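Local structure of HNH endonuclease (Geobacter metallireducens, 4H9D) at residues E22-S26 against Q27-N31; V86-E89 against E90-S94; V6-S9 against E10-K14; M52-L55 against V56-R60. The protein probably nicks DNA as a metal-dependent endonuclease of the HNH family, and carries a zinc ion bound by four cysteines. All blocks are in the same frame, centred on the assembly; numbering follows the deposited sequence.

In the fold
All four contacts are local and lie towards the surface, though contacts 1 and 2 each include one buried tryptophan; contact 4 is the most central, about 5 Å from its centre to that of the chain. Contacts 3 and 1 sit at the two ends of helix 10-24, and each relies on a serine N-cap: contact 3 starts this helix, and contact 1 turns the chain into helix 27-34. Contact 2 is mainly aromatic packing along helix 85-92, near the zinc. Contact 4, where strand 50-54 gives way to a loop, rests on an aliphatic-imidazole contact. It touches contact 1 through Met52 and contact 3 through Val58 and Val59, whereas contact 2 stands apart from the others.

Contact 1: residues E22-S26 against Q27-N31; sequences ELRRS and QWWKN
Ser26 caps the start of helix 27-34, and its hydroxyl bonds both forward to Trp29 and back to Leu23. Ser26 OG accepts from Trp29 N at 3.1 Å, the capping bond, and gives its own proton to Leu23 O, 2.7 Å away. With chi1 at 67°, OG is held between the backbone N and the carbonyl carbon, where it can reach both partners; a serine is small enough to do so. Its carbonyl begins the helical bonding, for Lys30 N meets Ser26 O at 3.1 Å in an almost straight bond (178°). Replacing Ser26 by alanine would probably leave Trp29 N without its cap and Leu23 O without its hydroxyl donor, making the turn between the helices less firmly fixed.

The larger side chains pair across this turn. Leu23 crosses Trp28 aslant, its CD1 lying 3.7 Å from Trp28 CZ3, while Ser26 OG lies at the edge of the same indole, in its plane. Arg24 and Trp29 run alongside each other in the same direction; the aliphatic CG of Arg24 comes within 4.0 Å of Trp29 CD1, and the guanidinium plane stands 77° from the ring. Lys30 bends back so that NZ makes a weak bond to Arg25 O.

Trp29 is buried against Met52 of strand 50-54 and Val69 and Pro71 of strand 69-73. Leu23 and Trp28 also rest on Val69, Arg24 reaches Met52, and Arg66 makes a cation-pi contact with Trp28, so the helix-helix corner packs on the two-stranded sheet.

Contact 2: residues V86-E89 against E90-S94; sequences VEWE and EYLDS
Trp88 lies against two side chains of the next helical turn, Tyr91 three residues on and Leu92 four. Tyr91 has its CG anti to the backbone N (chi1 166°), as does Trp88, and their rings come together with planes 30° apart but slid past one another. The ring centroids are 5.2 Å apart and the rings barely overlap; the near atoms are Trp88 CZ3 and Tyr91 CD2, at 3.4 Å. Leu92 takes the other common helical rotamer, with CG beside the backbone N (chi1 -70°). This brings its branch point over the five-membered ring of Trp88, CG lying 4.0 Å from the ring centroid in a CH-pi contact, while CD2 lies over the same face of the indole. A branched aliphatic chain suits this place because it can spread over a flat ring.

The backbone holds these positions in step: Leu92 N bonds to Trp88 O at 2.7 Å, and Tyr91 N to Glu87 O at 2.8 Å.

Tyr91 OH is hydrogen-bonded to Glu75, and Glu87 makes a salt bridge to Arg35 of a second subunit. Helix 85-92 packs on helix 74-82, with Trp88 on Arg79 and Lys80 and Tyr91 on Arg79 and the zinc ligand Cys76; Tyr40 meets Trp88 edge-to-face.

Contact 3: residues V6-S9 against E10-K14; sequences VEVS and EQEVK
The carboxylate of Glu12 is the flat group that ties this helix start together, and Ser9 meets it at OE1. The backbone N of Ser9 donates to OE1 from the anti side, its position 28° out of the carboxylate plane. Ser9 N lies 2.7 Å from Glu12 OE1, with an N-H...O angle of 155°. Ser9 OG also approaches OE1, but the modelled separation is too short to be taken literally, and the weak bond from Glu12 N to Ser9 OG depends on the same uncertain atom.

The pattern is nevertheless a capping box: Ser9, at the N-cap, turns its hydroxyl toward the N-H of Glu12, and Glu12 answers with its side chain on the N-H of Ser9. Glutamate suits this third helical position because an extended chain beyond CG, which sits beside the backbone N (chi1 -73°), reaches back over the first turn. The negative charge of Glu12 is probably also favoured by the N-H groups that point out of the first helical turn. Helical bonding itself begins with Val13 N to Ser9 O, at 3.0 Å.

Beside the box, Val8 and Val13 cross at about a right angle, with CG1 of Val8 and CG2 of Val13 3.9 Å apart. These are the residues just before the cap and four after it, the positions of a hydrophobic staple.

The contact thus fastens the N-terminal loop to the beginning of helix 10-24. Val13 packs on the Val58 side chain, and the methyls of Val8 lie against the backbone carbonyls of Val58 and Val59, in the loop following strand 50-54.

Contact 4: residues M52-L55 against V56-R60; sequences MDHL and VPVVR
Arg60 NH1 donates to Val59 O at 2.9 Å (151°), the shortest polar bond here, while upstream Val58 lays a methyl group on the ring of His54. Val58 CG2 stands over the centre of the imidazole, 3.8 Å from its centroid and 11° off the normal, a CH-pi contact. The ring is put there by chi1 of -62°, which sets CG beside the backbone N; a valine methyl is compact and apolar enough to sit over the ring centre, while His54 NE2 bonds to Ser64 OG. Were His54 an alanine, Ser64 would probably lose its ring partner and Val58 CG2 the flat surface beneath it, leaving the loop freer to move.

Between His54 and Val58 the chain leaves strand 50-54. Pro57 CD lies 3.3 Å from Leu55 O; a proline has no N-H to offer here, and its ring limits the backbone. Beyond it, Arg60 N bonds to Pro57 O at 3.1 Å, closing the short 3-10 turn, and Val56 N is bonded to Asn68 OD1.

His54, with Asp53 before it and Pro57 after, fits the Asp-His-x-x-Pro signature that opens the HNH motif. The hairpin of strands 50-54 and 69-73 followed by helix 74-82 is consistent with the beta-beta-alpha-metal fold of this nuclease family.

Contact 1: residues E22-S26 against Q27-N31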
loop_
_atom_site.group_PDB
_atom_site.type_symbol
_atom_site.label_atom_id
_atom_site.label_comp_id
_atom_site.label_asym_id
_atom_site.label_seq_id
_atom_site.Cartn_x
_atom_site.Cartn_y
_atom_site.Cartn_z
ATOM N N GLU A 22 9.417 -26.358 1.588
ATOM C CA GLU A 22 9.576 -27.787 1.381
ATOM C C GLU A 22 8.446 -28.285 0.509
ATOM O O GLU A 22 8.635 -29.154 -0.330
ATOM C CB GLU A 22 9.523 -28.517 2.723
ATOM C CG GLU A 22 9.981 -29.957 2.691
ATOM C CD GLU A 22 11.496 -30.075 2.664
ATOM O OE1 GLU A 22 12.169 -29.168 3.207
ATOM O OE2 GLU A 22 12.012 -31.076 2.121
ATOM N N LEU A 23 7.259 -27.733 0.717
ATOM C CA LEU A 23 6.090 -28.160 -0.037
ATOM C C LEU A 23 6.207 -27.709 -1.469
ATOM O O LEU A 23 5.709 -28.366 -2.376
ATOM C CB LEU A 23 4.808 -27.602 0.601
ATOM C CG LEU A 23 3.436 -28.027 0.060
ATOM C CD1 LEU A 23 3.284 -29.532 0.086
ATOM C CD2 LEU A 23 2.360 -27.381 0.904
ATOM N N ARG A 24 6.891 -26.592 -1.670
ATOM C CA ARG A 24 7.062 -26.040 -2.998
ATOM C C ARG A 24 8.000 -26.895 -3.842
ATOM O O ARG A 24 7.934 -26.873 -5.071
ATOM C CB ARG A 24 7.597 -24.622 -2.886
ATOM C CG ARG A 24 7.676 -23.878 -4.191
ATOM C CD ARG A 24 8.241 -22.482 -3.969
ATOM N NE ARG A 24 7.401 -21.697 -3.068
ATOM C CZ ARG A 24 7.849 -21.086 -1.974
ATOM N NH1 ARG A 24 9.135 -21.170 -1.640
ATOM N NH2 ARG A 24 7.015 -20.384 -1.214
ATOM N N ARG A 25 8.867 -27.653 -3.182
ATOM C CA ARG A 25 9.817 -28.513 -3.878
ATOM C C ARG A 25 9.319 -29.937 -4.106
ATOM O O ARG A 25 9.990 -30.723 -4.744
ATOM C CB ARG A 25 11.134 -28.564 -3.106
ATOM C CG ARG A 25 11.870 -27.241 -3.109
ATOM C CD ARG A 25 13.204 -27.339 -2.400
ATOM N NE ARG A 25 13.031 -27.690 -0.996
ATOM C CZ ARG A 25 14.033 -27.976 -0.174
ATOM N NH1 ARG A 25 15.282 -27.950 -0.627
ATOM N NH2 ARG A 25 13.788 -28.295 1.091
ATOM N N SER A 26 8.145 -30.266 -3.588
ATOM C CA SER A 26 7.592 -31.607 -3.724
ATOM C C SER A 26 7.158 -31.945 -5.141
ATOM O O SER A 26 6.786 -31.068 -5.903
ATOM C CB SER A 26 6.387 -31.767 -2.785
ATOM O OG SER A 26 5.302 -30.943 -3.193
ATOM N N GLN A 27 7.191 -33.229 -5.478
ATOM C CA GLN A 27 6.768 -33.695 -6.797
ATOM C C GLN A 27 5.340 -33.226 -6.988
ATOM O O GLN A 27 4.959 -32.762 -8.066
ATOM C CB GLN A 27 6.793 -35.225 -6.856
ATOM C CG GLN A 27 8.104 -35.849 -6.382
ATOM C CD GLN A 27 9.231 -35.688 -7.388
ATOM O OE1 GLN A 27 9.324 -34.663 -8.064
ATOM N NE2 GLN A 27 10.098 -36.697 -7.483
ATOM N N TRP A 28 4.566 -33.364 -5.915
ATOM C CA TRP A 28 3.154 -32.989 -5.858
ATOM C C TRP A 28 2.897 -31.565 -6.329
ATOM O O TRP A 28 1.942 -31.313 -7.064
ATOM C CB TRP A 28 2.626 -33.149 -4.416
ATOM C CG TRP A 28 1.255 -32.580 -4.206
ATOM C CD1 TRP A 28 0.076 -33.155 -4.563
ATOM C CD2 TRP A 28 0.934 -31.272 -3.713
ATOM N NE1 TRP A 28 -0.966 -32.284 -4.337
ATOM C CE2 TRP A 28 -0.467 -31.120 -3.815
ATOM C CE3 TRP A 28 1.691 -30.214 -3.199
ATOM C CZ2 TRP A 28 -1.132 -29.942 -3.423
ATOM C CZ3 TRP A 28 1.035 -29.048 -2.808
ATOM C CH2 TRP A 28 -0.363 -28.922 -2.924
ATOM N N TRP A 29 3.737 -30.629 -5.896
ATOM C CA TRP A 29 3.560 -29.235 -6.297
ATOM C C TRP A 29 3.960 -29.032 -7.742
ATOM O O TRP A 29 3.259 -28.365 -8.498
ATOM C CB TRP A 29 4.391 -28.300 -5.429
ATOM C CG TRP A 29 4.158 -26.867 -5.784
ATOM C CD1 TRP A 29 5.061 -25.989 -6.312
ATOM C CD2 TRP A 29 2.935 -26.135 -5.614
ATOM N NE1 TRP A 29 4.478 -24.750 -6.480
ATOM C CE2 TRP A 29 3.174 -24.811 -6.056
ATOM C CE3 TRP A 29 1.660 -26.470 -5.132
ATOM C CZ2 TRP A 29 2.184 -23.817 -6.023
ATOM C CZ3 TRP A 29 0.677 -25.487 -5.106
ATOM C CH2 TRP A 29 0.946 -24.172 -5.547
ATOM N N LYS A 30 5.113 -29.579 -8.106
ATOM C CA LYS A 30 5.615 -29.505 -9.470
ATOM C C LYS A 30 4.519 -30.004 -10.401
ATOM O O LYS A 30 4.292 -29.444 -11.476
ATOM C CB LYS A 30 6.843 -30.399 -9.628
ATOM C CG LYS A 30 8.165 -29.741 -9.296
ATOM C CD LYS A 30 8.274 -29.314 -7.865
ATOM C CE LYS A 30 9.731 -29.081 -7.530
ATOM N NZ LYS A 30 10.531 -30.299 -7.881
ATOM N N ASN A 31 3.839 -31.068 -9.987
ATOM C CA ASN A 31 2.769 -31.596 -10.810
ATOM C C ASN A 31 1.649 -30.582 -10.951
ATOM O O ASN A 31 1.199 -30.292 -12.068
ATOM C CB ASN A 31 2.206 -32.884 -10.224
ATOM C CG ASN A 31 2.573 -34.088 -11.047
ATOM O OD1 ASN A 31 3.724 -34.537 -11.025
ATOM N ND2 ASN A 31 1.605 -34.611 -11.807
#

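Contact 2: residues V86-E89 against E90-S94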
loop_
_atom_site.group_PDB
_atom_site.type_symbol
_atom_site.label_atom_id
_atom_site.label_comp_id
_atom_site.label_asym_id
_atom_site.label_seq_id
_atom_site.Cartn_x
_atom_site.Cartn_y
_atom_site.Cartn_z
ATOM N N VAL A 86 -14.431 -6.965 -1.368
ATOM C CA VAL A 86 -15.477 -6.650 -2.334
ATOM C C VAL A 86 -14.955 -6.297 -3.714
ATOM O O VAL A 86 -15.652 -6.499 -4.709
ATOM C CB VAL A 86 -16.362 -5.496 -1.839
ATOM C CG1 VAL A 86 -17.523 -6.050 -1.038
ATOM C CG2 VAL A 86 -15.531 -4.539 -0.978
ATOM N N GLU A 87 -13.747 -5.745 -3.778
ATOM C CA GLU A 87 -13.162 -5.393 -5.064
ATOM C C GLU A 87 -12.699 -6.713 -5.687
ATOM O O GLU A 87 -12.713 -6.884 -6.910
ATOM C CB GLU A 87 -11.958 -4.453 -4.885
ATOM C CG GLU A 87 -12.250 -3.127 -4.161
ATOM C CD GLU A 87 -11.017 -2.207 -4.037
ATOM O OE1 GLU A 87 -9.963 -2.653 -3.516
ATOM O OE2 GLU A 87 -11.109 -1.028 -4.453
ATOM N N TRP A 88 -12.300 -7.648 -4.825
ATOM C CA TRP A 88 -11.832 -8.952 -5.266
ATOM C C TRP A 88 -12.971 -9.694 -5.939
ATOM O O TRP A 88 -12.860 -10.079 -7.105
ATOM C CB TRP A 88 -11.305 -9.754 -4.077
ATOM C CG TRP A 88 -10.855 -11.148 -4.424
ATOM C CD1 TRP A 88 -11.413 -12.315 -3.998
ATOM C CD2 TRP A 88 -9.753 -11.517 -5.266
ATOM N NE1 TRP A 88 -10.729 -13.391 -4.519
ATOM C CE2 TRP A 88 -9.707 -12.926 -5.301
ATOM C CE3 TRP A 88 -8.802 -10.794 -5.992
ATOM C CZ2 TRP A 88 -8.749 -13.621 -6.034
ATOM C CZ3 TRP A 88 -7.854 -11.487 -6.719
ATOM C CH2 TRP A 88 -7.835 -12.885 -6.735
ATOM N N GLU A 89 -14.068 -9.890 -5.211
ATOM C CA GLU A 89 -15.227 -10.579 -5.767
ATOM C C GLU A 89 -15.487 -10.047 -7.166
ATOM O O GLU A 89 -15.428 -10.786 -8.144
ATOM C CB GLU A 89 -16.464 -10.345 -4.900
ATOM C CG GLU A 89 -16.918 -11.560 -4.106
ATOM C CD GLU A 89 -15.961 -11.933 -2.987
ATOM O OE1 GLU A 89 -14.772 -12.180 -3.274
ATOM O OE2 GLU A 89 -16.402 -11.984 -1.817
ATOM N N GLU A 90 -15.761 -8.752 -7.246
ATOM C CA GLU A 90 -16.028 -8.090 -8.516
ATOM C C GLU A 90 -14.921 -8.370 -9.531
ATOM O O GLU A 90 -15.195 -8.554 -10.722
ATOM C CB GLU A 90 -16.172 -6.578 -8.307
ATOM C CG GLU A 90 -17.266 -6.194 -7.310
ATOM C CD GLU A 90 -17.551 -4.693 -7.287
ATOM O OE1 GLU A 90 -16.591 -3.905 -7.131
ATOM O OE2 GLU A 90 -18.736 -4.306 -7.420
ATOM N N TYR A 91 -13.674 -8.393 -9.062
ATOM C CA TYR A 91 -12.536 -8.681 -9.941
ATOM C C TYR A 91 -12.735 -10.084 -10.531
ATOM O O TYR A 91 -12.575 -10.295 -11.742
ATOM C CB TYR A 91 -11.224 -8.631 -9.155
ATOM C CG TYR A 91 -10.052 -9.241 -9.887
ATOM C CD1 TYR A 91 -9.490 -8.610 -11.006
ATOM C CD2 TYR A 91 -9.520 -10.474 -9.484
ATOM C CE1 TYR A 91 -8.422 -9.198 -11.711
ATOM C CE2 TYR A 91 -8.461 -11.068 -10.176
ATOM C CZ TYR A 91 -7.920 -10.426 -11.291
ATOM O OH TYR A 91 -6.905 -11.039 -12.003
ATOM N N LEU A 92 -13.087 -11.035 -9.664
ATOM C CA LEU A 92 -13.326 -12.405 -10.098
ATOM C C LEU A 92 -14.534 -12.406 -11.014
ATOM O O LEU A 92 -14.427 -12.725 -12.200
ATOM C CB LEU A 92 -13.591 -13.314 -8.900
ATOM C CG LEU A 92 -12.369 -13.582 -8.024
ATOM C CD1 LEU A 92 -12.740 -14.538 -6.882
ATOM C CD2 LEU A 92 -11.249 -14.166 -8.899
ATOM N N ASP A 93 -15.677 -12.018 -10.451
ATOM C CA ASP A 93 -16.941 -11.961 -11.177
ATOM C C ASP A 93 -16.876 -11.145 -12.467
ATOM O O ASP A 93 -17.877 -11.024 -13.164
ATOM C CB ASP A 93 -18.039 -11.407 -10.259
ATOM C CG ASP A 93 -18.307 -12.307 -9.053
ATOM O OD1 ASP A 93 -17.478 -13.197 -8.768
ATOM O OD2 ASP A 93 -19.341 -12.119 -8.377
ATOM N N SER A 94 -15.708 -10.591 -12.790
ATOM C CA SER A 94 -15.561 -9.811 -14.014
ATOM C C SER A 94 -14.596 -10.453 -15.010
ATOM O O SER A 94 -14.060 -9.781 -15.892
ATOM C CB SER A 94 -15.116 -8.373 -13.700
ATOM O OG SER A 94 -13.827 -8.325 -13.116
#

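Contact 3: residues V6-S9 against E10-K14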
loop_
_atom_site.group_PDB
_atom_site.type_symbol
_atom_site.label_atom_id
_atom_site.label_comp_id
_atom_site.label_asym_id
_atom_site.label_seq_id
_atom_site.Cartn_x
_atom_site.Cartn_y
_atom_site.Cartn_z
ATOM N N VAL A 6 -6.423 -12.628 17.624
ATOM C CA VAL A 6 -5.734 -13.904 17.546
ATOM C C VAL A 6 -4.309 -13.549 17.161
ATOM O O VAL A 6 -4.093 -12.736 16.271
ATOM C CB VAL A 6 -6.325 -14.805 16.470
ATOM C CG1 VAL A 6 -5.492 -16.065 16.360
ATOM C CG2 VAL A 6 -7.762 -15.135 16.808
ATOM N N GLU A 7 -3.330 -14.131 17.831
ATOM C CA GLU A 7 -1.963 -13.797 17.493
ATOM C C GLU A 7 -1.241 -14.956 16.828
ATOM O O GLU A 7 -1.521 -16.125 17.103
ATOM C CB GLU A 7 -1.193 -13.365 18.739
ATOM C CG GLU A 7 0.106 -12.652 18.410
ATOM C CD GLU A 7 1.015 -12.483 19.610
ATOM O OE1 GLU A 7 1.582 -13.501 20.068
ATOM O OE2 GLU A 7 1.159 -11.333 20.090
ATOM N N VAL A 8 -0.318 -14.620 15.934
ATOM C CA VAL A 8 0.473 -15.618 15.242
ATOM C C VAL A 8 1.917 -15.243 15.499
ATOM O O VAL A 8 2.407 -14.233 14.978
ATOM C CB VAL A 8 0.204 -15.603 13.726
ATOM C CG1 VAL A 8 0.889 -16.789 13.070
ATOM C CG2 VAL A 8 -1.296 -15.632 13.463
ATOM N N SER A 9 2.594 -16.041 16.314
ATOM C CA SER A 9 3.984 -15.774 16.653
ATOM C C SER A 9 4.904 -15.838 15.440
ATOM O O SER A 9 4.561 -16.444 14.423
ATOM C CB SER A 9 4.458 -16.763 17.718
ATOM O OG SER A 9 4.084 -18.088 17.397
ATOM N N GLU A 10 6.070 -15.201 15.547
ATOM C CA GLU A 10 7.038 -15.208 14.459
ATOM C C GLU A 10 7.710 -16.568 14.388
ATOM O O GLU A 10 8.427 -16.867 13.438
ATOM C CB GLU A 10 8.082 -14.113 14.645
ATOM C CG GLU A 10 7.510 -12.719 14.494
ATOM C CD GLU A 10 8.563 -11.696 14.122
ATOM O OE1 GLU A 10 9.551 -11.551 14.877
ATOM O OE2 GLU A 10 8.400 -11.037 13.071
ATOM N N GLN A 11 7.477 -17.385 15.409
ATOM C CA GLN A 11 8.023 -18.734 15.446
ATOM C C GLN A 11 7.087 -19.536 14.522
ATOM O O GLN A 11 7.529 -20.329 13.681
ATOM C CB GLN A 11 7.963 -19.282 16.879
ATOM C CG GLN A 11 6.524 -19.449 17.376
ATOM C CD GLN A 11 6.389 -19.539 18.890
ATOM O OE1 GLN A 11 6.837 -18.652 19.621
ATOM N NE2 GLN A 11 5.750 -20.608 19.365
ATOM N N GLU A 12 5.785 -19.296 14.681
ATOM C CA GLU A 12 4.770 -19.968 13.880
ATOM C C GLU A 12 4.876 -19.554 12.414
ATOM O O GLU A 12 4.734 -20.386 11.525
ATOM C CB GLU A 12 3.362 -19.635 14.400
ATOM C CG GLU A 12 2.967 -20.315 15.726
ATOM C CD GLU A 12 1.703 -19.707 16.368
ATOM O OE1 GLU A 12 1.767 -18.556 16.862
ATOM O OE2 GLU A 12 0.644 -20.381 16.375
ATOM N N VAL A 13 5.133 -18.277 12.159
ATOM C CA VAL A 13 5.223 -17.810 10.780
ATOM C C VAL A 13 6.391 -18.444 10.042
ATOM O O VAL A 13 6.247 -18.858 8.891
ATOM C CB VAL A 13 5.338 -16.263 10.686
ATOM C CG1 VAL A 13 5.646 -15.850 9.246
ATOM C CG2 VAL A 13 4.023 -15.607 11.137
ATOM N N LYS A 14 7.544 -18.521 10.697
ATOM C CA LYS A 14 8.709 -19.128 10.072
ATOM C C LYS A 14 8.402 -20.586 9.831
ATOM O O LYS A 14 8.583 -21.102 8.732
ATOM C CB LYS A 14 9.927 -19.037 10.978
ATOM C CG LYS A 14 10.763 -17.779 10.826
ATOM C CD LYS A 14 12.065 -17.936 11.605
ATOM C CE LYS A 14 12.770 -19.245 11.216
ATOM N NZ LYS A 14 13.999 -19.523 12.017
#

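Contact 4: residues M52-L55 against V56-R60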
loop_
_atom_site.group_PDB
_atom_site.type_symbol
_atom_site.label_atom_id
_atom_site.label_comp_id
_atom_site.label_asym_id
_atom_site.label_seq_id
_atom_site.Cartn_x
_atom_site.Cartn_y
_atom_site.Cartn_z
HETATM N N MSE A 52 3.138 -19.906 -5.464
HETATM C CA MSE A 52 2.350 -20.607 -4.478
HETATM C C MSE A 52 1.653 -19.589 -3.605
HETATM O O MSE A 52 2.279 -18.646 -3.121
HETATM C CB MSE A 52 3.234 -21.473 -3.611
HETATM C CG MSE A 52 2.480 -22.135 -2.503
HETATM SE SE MSE A 52 3.649 -23.283 -1.519
HETATM C CE MSE A 52 4.711 -21.918 -0.692
ATOM N N ASP A 53 0.351 -19.758 -3.420
ATOM C CA ASP A 53 -0.378 -18.838 -2.566
ATOM C C ASP A 53 -1.145 -19.621 -1.524
ATOM O O ASP A 53 -1.542 -20.764 -1.755
ATOM C CB ASP A 53 -1.334 -17.971 -3.387
ATOM C CG ASP A 53 -2.006 -16.884 -2.555
ATOM O OD1 ASP A 53 -1.382 -16.377 -1.596
ATOM O OD2 ASP A 53 -3.158 -16.521 -2.877
ATOM N N HIS A 54 -1.305 -19.022 -0.351
ATOM C CA HIS A 54 -2.065 -19.659 0.717
ATOM C C HIS A 54 -3.431 -19.003 0.713
ATOM O O HIS A 54 -3.534 -17.779 0.805
ATOM C CB HIS A 54 -1.415 -19.431 2.068
ATOM C CG HIS A 54 -0.040 -20.000 2.188
ATOM N ND1 HIS A 54 1.062 -19.407 1.613
ATOM C CD2 HIS A 54 0.416 -21.086 2.853
ATOM C CE1 HIS A 54 2.141 -20.103 1.924
ATOM N NE2 HIS A 54 1.775 -21.126 2.676
ATOM N N LEU A 55 -4.474 -19.813 0.574
ATOM C CA LEU A 55 -5.829 -19.290 0.570
ATOM C C LEU A 55 -5.953 -18.452 1.826
ATOM O O LEU A 55 -6.301 -17.272 1.776
ATOM C CB LEU A 55 -6.823 -20.442 0.600
ATOM C CG LEU A 55 -6.936 -21.206 -0.707
ATOM C CD1 LEU A 55 -7.790 -22.421 -0.487
ATOM C CD2 LEU A 55 -7.530 -20.300 -1.769
ATOM N N VAL A 56 -5.637 -19.092 2.945
ATOM C CA VAL A 56 -5.633 -18.473 4.258
ATOM C C VAL A 56 -4.190 -18.066 4.526
ATOM O O VAL A 56 -3.337 -18.919 4.752
ATOM C CB VAL A 56 -6.051 -19.478 5.317
ATOM C CG1 VAL A 56 -5.899 -18.874 6.685
ATOM C CG2 VAL A 56 -7.471 -19.907 5.063
ATOM N N PRO A 57 -3.897 -16.758 4.496
ATOM C CA PRO A 57 -2.543 -16.250 4.737
ATOM C C PRO A 57 -1.908 -16.839 5.984
ATOM O O PRO A 57 -2.598 -17.162 6.947
ATOM C CB PRO A 57 -2.758 -14.748 4.864
ATOM C CG PRO A 57 -3.882 -14.487 3.948
ATOM C CD PRO A 57 -4.828 -15.648 4.223
ATOM N N VAL A 58 -0.587 -16.980 5.963
ATOM C CA VAL A 58 0.144 -17.527 7.106
ATOM C C VAL A 58 0.027 -16.600 8.326
ATOM O O VAL A 58 -0.113 -17.068 9.452
ATOM C CB VAL A 58 1.654 -17.752 6.748
ATOM C CG1 VAL A 58 2.460 -18.125 7.984
ATOM C CG2 VAL A 58 1.767 -18.856 5.720
ATOM N N VAL A 59 0.079 -15.288 8.096
ATOM C CA VAL A 59 -0.023 -14.320 9.185
ATOM C C VAL A 59 -1.449 -14.243 9.718
ATOM O O VAL A 59 -1.721 -13.531 10.683
ATOM C CB VAL A 59 0.441 -12.903 8.750
ATOM C CG1 VAL A 59 1.899 -12.935 8.397
ATOM C CG2 VAL A 59 -0.385 -12.401 7.575
ATOM N N ARG A 60 -2.363 -14.962 9.078
ATOM C CA ARG A 60 -3.740 -14.997 9.543
ATOM C C ARG A 60 -4.015 -16.377 10.106
ATOM O O ARG A 60 -5.168 -16.783 10.225
ATOM C CB ARG A 60 -4.727 -14.696 8.414
ATOM C CG ARG A 60 -4.816 -13.218 8.085
ATOM C CD ARG A 60 -4.845 -12.423 9.383
ATOM N NE ARG A 60 -4.731 -10.986 9.165
ATOM C CZ ARG A 60 -3.709 -10.241 9.574
ATOM N NH1 ARG A 60 -2.693 -10.788 10.229
ATOM N NH2 ARG A 60 -3.715 -8.938 9.335
#